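Side-chain contacts in sortase-like protein (Streptococcus suis, PDB 3RE9), which probably acts as a class C sortase, a transpeptidase expected to join protein subunits covalently into pili at the bacterial surface: residues T136-E139 and E140-V143; R100-T103 and D104-K107; L5-A8 and F9-L13; V32-A35 and R36-E39. All coordinates share one frame; numbering follows the deposited sequence.

Overall arrangement
Contacts 3 and 4 belong together: they sit on the two N-terminal helices, 3-11 and 21-39, with centres 12 Å apart, and they touch directly. F9 CZ lies 3.7 Å from Y34 CD2, and the CB of L5 packs on the CG of E33. Contact 1, in the loop between strands 122-133 and 148-156, comes within about 5 Å of contact 3 at the nearest atoms without touching it. Contact 2 is remote, about 30 Å from contact 3 between centres and on the opposite side of the chain's centre. It packs on strands 148-156 and 163-172, which in sortases carry active-site residues, whereas N-terminal segments form the lid of class C enzymes.

Contact 1: residues T136-E139 and E140-V143; sequences TQFE and ELLV
F138 and L141 close a type I beta turn, which is close-packed round F138 O and loose at its two acids. The tight part is the turn itself: L141 N donates to F138 O at 2.8 Å with an N-H...O angle of 163°. The same oxygen is hemmed in by leucine carbons, for L142 CG comes to 3.6 Å from F138 O and L141 CB lies equally near. Against this, the F138 ring makes a thin contact, its CD2 standing 4.0 Å from L141 CD1 at an oblique approach.

Two further polar links run along the backbone. Q137 turns its amide back (chi2 54°), so that OE1 accepts from E139 N at 3.0 Å, and water 1 donates to Q137 O while accepting from E140 N at 3.1 Å. Q137, the residue before the turn, is thus joined to both central residues, directly to E139 and through water to E140.

The looser part lies with the acids. E139 and E140 run side by side, and their nearest oxygens, E139 OE2 and E140 OE2, stay 4.5 Å apart with the carboxylate planes turned 67° from each other. Such proximity of like charges may raise the affinity of either group for a proton slightly. E139 is largely exposed, whereas E140 OE1 is held by Q129 of strand 122-133. On the protein side, buried L141 packs on T151 and L153 of strand 148-156 and on L166 of strand 163-172, while L142 O accepts from the H87 side chain of strand 86-91.

Contact 2: residues R100-T103 and D104-K107; sequences RLFT and DLTK
R100, D104 and K107 form a salt-bridge network in the loop between strands 86-91 and 113-117, where a turn leads into the 3-10 segment 105-107. R100 leaves the backbone with CG opposite its N (chi1 170°) and bends further out along the chain to cross D104 at about a right angle, which puts NH1 3.0 Å from D104 OD1 and 3.5 Å from D104 OD2. Both hydrogen bonds are weak: the nearer is bent to 130°, the farther is nearly straight but long. The bridge is thus a loose fork from one nitrogen, with the guanidinium and carboxylate planes 60° apart. K107 supplies a shorter link, NZ to D104 OD1 at 2.6 Å, coming from above the carboxylate plane. Two cations share one acid, an arrangement that would be expected to favour its ionised form.

T103 lies over one face of the arginine, its methyl CG2 standing 3.5 Å above the guanidinium plane and over its centre. On the inner side the contact turns apolar: F102 and L105 lie alongside each other, pointing the same way, and meet through CD2 of the ring and CD2 of the leucine at 3.9 Å. Both pack on L152 and T154 of strand 148-156, and L105 also reaches L165 and V167 of strand 163-172.

In the backbone, T103 N to R100 O closes a separate turn first. L105 N then donates to F102 O at 3.0 Å, and K107 N to D104 O is the i to i+3 bond of the 3-10 segment. The whole is a turn running into a short 3-10 segment, with its charged groups outward and F102 and L105 on the sheet.

Contact 3: residues L5-A8 and F9-L13; sequences LAQA and FNESL
N10 turns its CG beside its own backbone N (chi1 -76°), which lays the amide carbon 3.3 Å from A6 O, while F9 takes the trans arrangement (chi1 -180°) and leads its ring away from L5-A8, toward Y34 of helix 21-39, which it meets. Both side chains press on A6 O: F9 CB is also 3.3 Å from it, leaving that oxygen near the plane of the ring at its edge. E11, with the same kind of first torsion as N10, runs its extended chain over the carbonyl of Q7, its CG 3.4 Å from Q7 O. Its carboxylate meets Q7 only loosely: OE2 is 4.2 Å from Q7 CG, although the amide and carboxylate planes differ by just 19°. The other oxygen, E11 OE1, makes a long, weak ion pair with R26 of helix 21-39.

Beneath these side chains the backbone ladder is regular. F9 N donates to L5 O, and N10 N to A6 O, each at 2.9 Å. E11 N donates to Q7 O at 2.9 Å. One step on, S12 N reaches A8 O only weakly and bonds instead more closely to F9 O.

S12 gives F9 O a second donor, since OG binds it at 2.6 Å; R31 NH2 of helix 21-39 donates to that hydroxyl in turn. The amide of N10 is likewise engaged outside, its OD1 accepting from L79 N. The chemistry therefore implies that the buried side chains of N10 and S12 are paired: S12 couples a main-chain carbonyl to an arginine of the next helix, and N10 ties the helix to the loop bearing L79.

Contact 4: residues V32-A35 and R36-E39; sequences VEYA and RMLE
Y34 has L38 over one face of its ring and M37 at the edge. L38 CG stands 4.0 Å from the ring centroid, 17° off the normal, which meets the geometry of a CH-pi contact; L38 CD1 adds an approach of 3.7 Å to Y34 CE2. M37 CE lies near the ring plane, 4.3 Å from Y34 CD1, and its tighter contact is with E33, whose CG it meets at 3.3 Å.

The two charged flat groups are the carboxylate of E33 and the guanidinium of R36. E33 bends at chi2 (65°) and runs beside R36, which grips it side-on: NE binds E33 OE1 at 3.1 Å and NH2 binds E33 OE2 at 2.6 Å. Both oxygens lie close to the guanidinium plane, yet the carboxylate is met from above its own plane, the two groups being 42° apart. R36 NH1 holds E42 as well, and E33 OE2 also accepts from R2 N, so both ions have further partners.

Bonds from R36 N to V32 O and from M37 N to E33 O belong to the regular ladder of helix 21-39. One side of this helix faces the body of the protein, where Y34 OH bonds to H73 of strand 71-73 and M37 rests on L79 in a loop.

Contact 1: residues T136-E139 and E140-V143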
loop_
_atom_site.group_PDB
_atom_site.type_symbol
_atom_site.label_atom_id
_atom_site.label_comp_id
_atom_site.label_asym_id
_atom_site.label_seq_id
_atom_site.Cartn_x
_atom_site.Cartn_y
_atom_site.Cartn_z
ATOM N N THR A 136 8.826 14.673 3.061
ATOM C CA THR A 136 7.668 15.419 2.618
ATOM C C THR A 136 7.500 15.399 1.089
ATOM O O THR A 136 6.584 16.014 0.562
ATOM C CB THR A 136 7.640 16.839 3.215
ATOM O OG1 THR A 136 8.933 17.430 3.077
ATOM C CG2 THR A 136 7.256 16.785 4.705
ATOM N N GLN A 137 8.358 14.650 0.394
ATOM C CA GLN A 137 8.258 14.509 -1.054
ATOM C C GLN A 137 7.342 13.361 -1.488
ATOM O O GLN A 137 7.699 12.183 -1.387
ATOM C CB GLN A 137 9.647 14.352 -1.675
ATOM C CG GLN A 137 9.634 14.146 -3.195
ATOM C CD GLN A 137 8.872 15.228 -3.941
ATOM O OE1 GLN A 137 7.629 15.256 -3.950
ATOM N NE2 GLN A 137 9.616 16.122 -4.588
ATOM N N PHE A 138 6.182 13.720 -2.028
ATOM C CA PHE A 138 5.134 12.751 -2.327
ATOM C C PHE A 138 4.946 12.404 -3.803
ATOM O O PHE A 138 4.177 11.500 -4.123
ATOM C CB PHE A 138 3.800 13.210 -1.703
ATOM C CG PHE A 138 3.752 13.058 -0.207
ATOM C CD1 PHE A 138 4.180 14.079 0.619
ATOM C CD2 PHE A 138 3.288 11.879 0.370
ATOM C CE1 PHE A 138 4.154 13.945 2.013
ATOM C CE2 PHE A 138 3.252 11.716 1.769
ATOM C CZ PHE A 138 3.693 12.758 2.592
ATOM N N GLU A 139 5.664 13.092 -4.687
ATOM C CA GLU A 139 5.483 12.967 -6.149
ATOM C C GLU A 139 5.499 11.534 -6.743
ATOM O O GLU A 139 4.927 11.299 -7.819
ATOM C CB GLU A 139 6.512 13.843 -6.878
ATOM C CG GLU A 139 7.945 13.345 -6.677
ATOM C CD GLU A 139 9.022 14.277 -7.207
ATOM O OE1 GLU A 139 8.672 15.286 -7.879
ATOM O OE2 GLU A 139 10.229 13.973 -6.949
ATOM N N GLU A 140 6.163 10.600 -6.050
ATOM C CA GLU A 140 6.295 9.204 -6.483
ATOM C C GLU A 140 5.253 8.270 -5.858
ATOM O O GLU A 140 5.191 7.078 -6.174
ATOM C CB GLU A 140 7.704 8.685 -6.195
ATOM C CG GLU A 140 8.804 9.440 -6.939
ATOM C CD GLU A 140 8.717 9.317 -8.475
ATOM O OE1 GLU A 140 7.957 8.466 -9.014
ATOM O OE2 GLU A 140 9.441 10.084 -9.143
ATOM N N LEU A 141 4.426 8.818 -4.981
ATOM C CA LEU A 141 3.397 8.024 -4.345
ATOM C C LEU A 141 1.998 8.291 -4.920
ATOM O O LEU A 141 1.003 7.789 -4.401
ATOM C CB LEU A 141 3.435 8.236 -2.816
ATOM C CG LEU A 141 4.778 7.952 -2.130
ATOM C CD1 LEU A 141 4.749 8.334 -0.653
ATOM C CD2 LEU A 141 5.209 6.496 -2.320
ATOM N N LEU A 142 1.915 9.076 -5.994
ATOM C CA LEU A 142 0.604 9.537 -6.477
ATOM C C LEU A 142 -0.064 8.492 -7.386
ATOM O O LEU A 142 0.578 7.528 -7.808
ATOM C CB LEU A 142 0.698 10.932 -7.133
ATOM C CG LEU A 142 1.389 12.042 -6.308
ATOM C CD1 LEU A 142 1.469 13.360 -7.068
ATOM C CD2 LEU A 142 0.725 12.235 -4.922
ATOM N N VAL A 143 -1.359 8.670 -7.644
ATOM C CA VAL A 143 -2.082 7.797 -8.548
ATOM C C VAL A 143 -1.711 8.150 -9.998
ATOM O O VAL A 143 -1.815 9.307 -10.434
ATOM C CB VAL A 143 -3.615 7.875 -8.334
ATOM C CG1 VAL A 143 -4.320 7.014 -9.337
ATOM C CG2 VAL A 143 -4.029 7.440 -6.907
HETATM O O HOH W 1 8.395 10.955 -3.964
#

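Contact 2: residues R100-T103 and D104-K107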
loop_
_atom_site.group_PDB
_atom_site.type_symbol
_atom_site.label_atom_id
_atom_site.label_comp_id
_atom_site.label_asym_id
_atom_site.label_seq_id
_atom_site.Cartn_x
_atom_site.Cartn_y
_atom_site.Cartn_z
ATOM N N ARG A 100 11.643 -6.927 13.176
ATOM C CA ARG A 100 12.418 -6.539 11.984
ATOM C C ARG A 100 11.603 -5.711 10.953
ATOM O O ARG A 100 12.089 -4.706 10.423
ATOM C CB ARG A 100 13.176 -7.747 11.347
ATOM C CG ARG A 100 13.818 -7.474 9.926
ATOM C CD ARG A 100 15.294 -8.005 9.675
ATOM N NE ARG A 100 16.266 -7.486 10.652
ATOM C CZ ARG A 100 17.545 -7.157 10.410
ATOM N NH1 ARG A 100 18.102 -7.242 9.187
ATOM N NH2 ARG A 100 18.274 -6.719 11.425
ATOM N N LEU A 101 10.364 -6.126 10.700
ATOM C CA LEU A 101 9.437 -5.410 9.796
ATOM C C LEU A 101 10.096 -5.083 8.426
ATOM O O LEU A 101 10.623 -6.001 7.793
ATOM C CB LEU A 101 8.783 -4.216 10.510
ATOM C CG LEU A 101 7.948 -4.628 11.740
ATOM C CD1 LEU A 101 7.917 -3.564 12.836
ATOM C CD2 LEU A 101 6.524 -5.089 11.360
ATOM N N PHE A 102 10.105 -3.824 7.979
ATOM C CA PHE A 102 10.678 -3.484 6.659
ATOM C C PHE A 102 12.198 -3.252 6.552
ATOM O O PHE A 102 12.700 -2.724 5.557
ATOM C CB PHE A 102 9.886 -2.295 6.059
ATOM C CG PHE A 102 8.602 -2.696 5.337
ATOM C CD1 PHE A 102 8.150 -4.021 5.335
ATOM C CD2 PHE A 102 7.829 -1.742 4.702
ATOM C CE1 PHE A 102 6.933 -4.367 4.675
ATOM C CE2 PHE A 102 6.631 -2.079 4.047
ATOM C CZ PHE A 102 6.182 -3.381 4.043
ATOM N N THR A 103 12.937 -3.663 7.585
ATOM C CA THR A 103 14.391 -3.402 7.694
ATOM C C THR A 103 15.152 -3.792 6.431
ATOM O O THR A 103 16.086 -3.096 6.018
ATOM C CB THR A 103 14.977 -4.159 8.894
ATOM O OG1 THR A 103 14.330 -3.720 10.099
ATOM C CG2 THR A 103 16.506 -3.984 8.999
ATOM N N ASP A 104 14.750 -4.904 5.821
ATOM C CA ASP A 104 15.511 -5.497 4.728
ATOM C C ASP A 104 14.988 -5.079 3.352
ATOM O O ASP A 104 15.299 -5.722 2.355
ATOM C CB ASP A 104 15.561 -7.026 4.870
ATOM C CG ASP A 104 16.501 -7.499 5.993
ATOM O OD1 ASP A 104 17.517 -6.832 6.301
ATOM O OD2 ASP A 104 16.226 -8.574 6.571
ATOM N N LEU A 105 14.197 -4.004 3.310
ATOM C CA LEU A 105 13.652 -3.440 2.079
ATOM C C LEU A 105 14.720 -2.793 1.226
ATOM O O LEU A 105 14.555 -2.646 0.004
ATOM C CB LEU A 105 12.611 -2.385 2.426
ATOM C CG LEU A 105 11.450 -2.175 1.454
ATOM C CD1 LEU A 105 10.621 -3.461 1.264
ATOM C CD2 LEU A 105 10.581 -1.011 1.987
ATOM N N THR A 106 15.791 -2.369 1.889
ATOM C CA THR A 106 16.997 -1.891 1.245
ATOM C C THR A 106 17.647 -2.977 0.363
ATOM O O THR A 106 18.392 -2.664 -0.548
ATOM C CB THR A 106 18.022 -1.335 2.284
ATOM O OG1 THR A 106 18.128 -2.226 3.401
ATOM C CG2 THR A 106 17.597 0.018 2.785
ATOM N N LYS A 107 17.339 -4.241 0.627
ATOM C CA LYS A 107 17.855 -5.351 -0.151
ATOM C C LYS A 107 16.982 -5.717 -1.361
ATOM O O LYS A 107 17.337 -6.613 -2.135
ATOM C CB LYS A 107 18.036 -6.575 0.747
ATOM C CG LYS A 107 19.002 -6.379 1.936
ATOM C CD LYS A 107 19.007 -7.606 2.871
ATOM C CE LYS A 107 19.823 -7.338 4.157
ATOM N NZ LYS A 107 19.513 -6.025 4.934
HETATM O O HOH W 2 12.610 -6.601 6.508
#

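Contact 3: residues L5-A8 and F9-L13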
loop_
_atom_site.group_PDB
_atom_site.type_symbol
_atom_site.label_atom_id
_atom_site.label_comp_id
_atom_site.label_asym_id
_atom_site.label_seq_id
_atom_site.Cartn_x
_atom_site.Cartn_y
_atom_site.Cartn_z
ATOM N N LEU A 5 -17.185 -0.865 -1.611
ATOM C CA LEU A 5 -16.867 0.354 -0.905
ATOM C C LEU A 5 -15.401 0.784 -1.020
ATOM O O LEU A 5 -15.112 1.979 -1.065
ATOM C CB LEU A 5 -17.316 0.251 0.555
ATOM C CG LEU A 5 -18.840 0.167 0.702
ATOM C CD1 LEU A 5 -19.219 0.180 2.149
ATOM C CD2 LEU A 5 -19.550 1.301 -0.048
ATOM N N ALA A 6 -14.489 -0.186 -1.066
ATOM C CA ALA A 6 -13.056 0.068 -1.268
ATOM C C ALA A 6 -12.823 0.689 -2.640
ATOM O O ALA A 6 -11.976 1.571 -2.798
ATOM C CB ALA A 6 -12.244 -1.249 -1.110
ATOM N N GLN A 7 -13.589 0.198 -3.614
ATOM C CA GLN A 7 -13.612 0.639 -5.002
ATOM C C GLN A 7 -14.168 2.058 -5.061
ATOM O O GLN A 7 -13.543 2.946 -5.647
ATOM C CB GLN A 7 -14.548 -0.312 -5.773
ATOM C CG GLN A 7 -14.097 -0.882 -7.108
ATOM C CD GLN A 7 -14.675 -2.294 -7.311
ATOM O OE1 GLN A 7 -15.898 -2.501 -7.179
ATOM N NE2 GLN A 7 -13.789 -3.285 -7.590
ATOM N N ALA A 8 -15.341 2.276 -4.454
ATOM C CA ALA A 8 -15.921 3.616 -4.345
ATOM C C ALA A 8 -14.822 4.546 -3.855
ATOM O O ALA A 8 -14.491 5.537 -4.519
ATOM C CB ALA A 8 -17.088 3.623 -3.379
ATOM N N PHE A 9 -14.231 4.183 -2.707
ATOM C CA PHE A 9 -13.121 4.925 -2.139
ATOM C C PHE A 9 -12.005 5.233 -3.145
ATOM O O PHE A 9 -11.569 6.383 -3.242
ATOM C CB PHE A 9 -12.549 4.241 -0.895
ATOM C CG PHE A 9 -11.399 5.004 -0.291
ATOM C CD1 PHE A 9 -11.630 6.183 0.423
ATOM C CD2 PHE A 9 -10.083 4.586 -0.488
ATOM C CE1 PHE A 9 -10.581 6.910 0.954
ATOM C CE2 PHE A 9 -9.020 5.318 0.032
ATOM C CZ PHE A 9 -9.276 6.491 0.756
ATOM N N ASN A 10 -11.553 4.206 -3.872
ATOM C CA ASN A 10 -10.409 4.315 -4.789
ATOM C C ASN A 10 -10.685 5.222 -5.977
ATOM O O ASN A 10 -9.826 6.005 -6.372
ATOM C CB ASN A 10 -9.915 2.938 -5.251
ATOM C CG ASN A 10 -9.101 2.218 -4.181
ATOM O OD1 ASN A 10 -8.682 2.812 -3.168
ATOM N ND2 ASN A 10 -8.861 0.930 -4.402
ATOM N N GLU A 11 -11.891 5.114 -6.522
ATOM C CA GLU A 11 -12.408 6.044 -7.531
ATOM C C GLU A 11 -12.429 7.515 -7.086
ATOM O O GLU A 11 -12.334 8.410 -7.926
ATOM C CB GLU A 11 -13.822 5.622 -7.973
ATOM C CG GLU A 11 -13.853 4.286 -8.713
ATOM C CD GLU A 11 -15.262 3.781 -8.983
ATOM O OE1 GLU A 11 -16.185 4.623 -9.108
ATOM O OE2 GLU A 11 -15.445 2.546 -9.050
ATOM N N SER A 12 -12.570 7.748 -5.776
ATOM C CA SER A 12 -12.742 9.095 -5.222
ATOM C C SER A 12 -11.419 9.858 -5.105
ATOM O O SER A 12 -11.411 11.053 -4.844
ATOM C CB SER A 12 -13.469 9.038 -3.862
ATOM O OG SER A 12 -12.608 8.749 -2.772
ATOM N N LEU A 13 -10.303 9.166 -5.294
ATOM C CA LEU A 13 -9.001 9.799 -5.194
ATOM C C LEU A 13 -8.594 10.328 -6.567
ATOM O O LEU A 13 -8.305 11.531 -6.724
ATOM C CB LEU A 13 -7.935 8.824 -4.661
ATOM C CG LEU A 13 -8.133 8.065 -3.343
ATOM C CD1 LEU A 13 -6.977 7.117 -3.096
ATOM C CD2 LEU A 13 -8.334 8.983 -2.142
#

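Contact 4: residues V32-A35 and R36-E39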
loop_
_atom_site.group_PDB
_atom_site.type_symbol
_atom_site.label_atom_id
_atom_site.label_comp_id
_atom_site.label_asym_id
_atom_site.label_seq_id
_atom_site.Cartn_x
_atom_site.Cartn_y
_atom_site.Cartn_z
ATOM N N VAL A 32 -16.556 6.890 4.167
ATOM C CA VAL A 32 -17.074 6.403 5.466
ATOM C C VAL A 32 -16.546 4.984 5.793
ATOM O O VAL A 32 -16.175 4.693 6.939
ATOM C CB VAL A 32 -18.642 6.544 5.550
ATOM C CG1 VAL A 32 -19.239 5.832 6.772
ATOM C CG2 VAL A 32 -19.054 8.030 5.542
ATOM N N GLU A 33 -16.457 4.118 4.788
ATOM C CA GLU A 33 -15.861 2.790 4.992
ATOM C C GLU A 33 -14.374 2.845 5.407
ATOM O O GLU A 33 -13.954 2.127 6.322
ATOM C CB GLU A 33 -16.072 1.902 3.750
ATOM C CG GLU A 33 -15.476 0.458 3.816
ATOM C CD GLU A 33 -16.122 -0.434 4.860
ATOM O OE1 GLU A 33 -17.085 -0.009 5.533
ATOM O OE2 GLU A 33 -15.662 -1.580 5.014
ATOM N N TYR A 34 -13.576 3.688 4.749
ATOM C CA TYR A 34 -12.146 3.768 5.084
ATOM C C TYR A 34 -11.917 4.349 6.485
ATOM O O TYR A 34 -11.101 3.809 7.257
ATOM C CB TYR A 34 -11.320 4.480 3.995
ATOM C CG TYR A 34 -9.836 4.477 4.292
ATOM C CD1 TYR A 34 -9.147 3.284 4.493
ATOM C CD2 TYR A 34 -9.120 5.675 4.393
ATOM C CE1 TYR A 34 -7.788 3.282 4.805
ATOM C CE2 TYR A 34 -7.759 5.684 4.684
ATOM C CZ TYR A 34 -7.097 4.482 4.892
ATOM O OH TYR A 34 -5.750 4.492 5.180
ATOM N N ALA A 35 -12.677 5.398 6.824
ATOM C CA ALA A 35 -12.709 5.937 8.198
ATOM C C ALA A 35 -13.043 4.912 9.303
ATOM O O ALA A 35 -12.457 4.941 10.370
ATOM C CB ALA A 35 -13.648 7.162 8.279
ATOM N N ARG A 36 -14.007 4.033 9.044
ATOM C CA ARG A 36 -14.367 2.948 9.945
ATOM C C ARG A 36 -13.228 1.920 10.097
ATOM O O ARG A 36 -12.921 1.484 11.203
ATOM C CB ARG A 36 -15.626 2.249 9.429
ATOM C CG ARG A 36 -16.117 1.131 10.334
ATOM C CD ARG A 36 -17.064 0.158 9.634
ATOM N NE ARG A 36 -16.406 -0.478 8.501
ATOM C CZ ARG A 36 -15.528 -1.483 8.605
ATOM N NH1 ARG A 36 -15.193 -1.980 9.799
ATOM N NH2 ARG A 36 -14.982 -1.998 7.508
ATOM N N MET A 37 -12.619 1.519 8.985
ATOM C CA MET A 37 -11.412 0.711 9.035
ATOM C C MET A 37 -10.313 1.417 9.841
ATOM O O MET A 37 -9.608 0.795 10.654
ATOM C CB MET A 37 -10.902 0.465 7.622
ATOM C CG MET A 37 -11.719 -0.485 6.789
ATOM S SD MET A 37 -11.011 -0.642 5.134
ATOM C CE MET A 37 -12.194 0.233 4.143
ATOM N N LEU A 38 -10.151 2.719 9.600
ATOM C CA LEU A 38 -9.146 3.499 10.329
ATOM C C LEU A 38 -9.462 3.515 11.830
ATOM O O LEU A 38 -8.581 3.346 12.668
ATOM C CB LEU A 38 -9.055 4.931 9.793
ATOM C CG LEU A 38 -8.237 5.230 8.553
ATOM C CD1 LEU A 38 -8.420 6.681 8.157
ATOM C CD2 LEU A 38 -6.787 4.927 8.846
ATOM N N GLU A 39 -10.730 3.696 12.162
ATOM C CA GLU A 39 -11.126 3.787 13.560
ATOM C C GLU A 39 -10.790 2.473 14.269
ATOM O O GLU A 39 -10.463 2.453 15.454
ATOM C CB GLU A 39 -12.615 4.118 13.627
ATOM C CG GLU A 39 -13.230 4.339 14.991
ATOM C CD GLU A 39 -14.767 4.551 14.868
ATOM O OE1 GLU A 39 -15.292 4.569 13.713
ATOM O OE2 GLU A 39 -15.451 4.694 15.917
#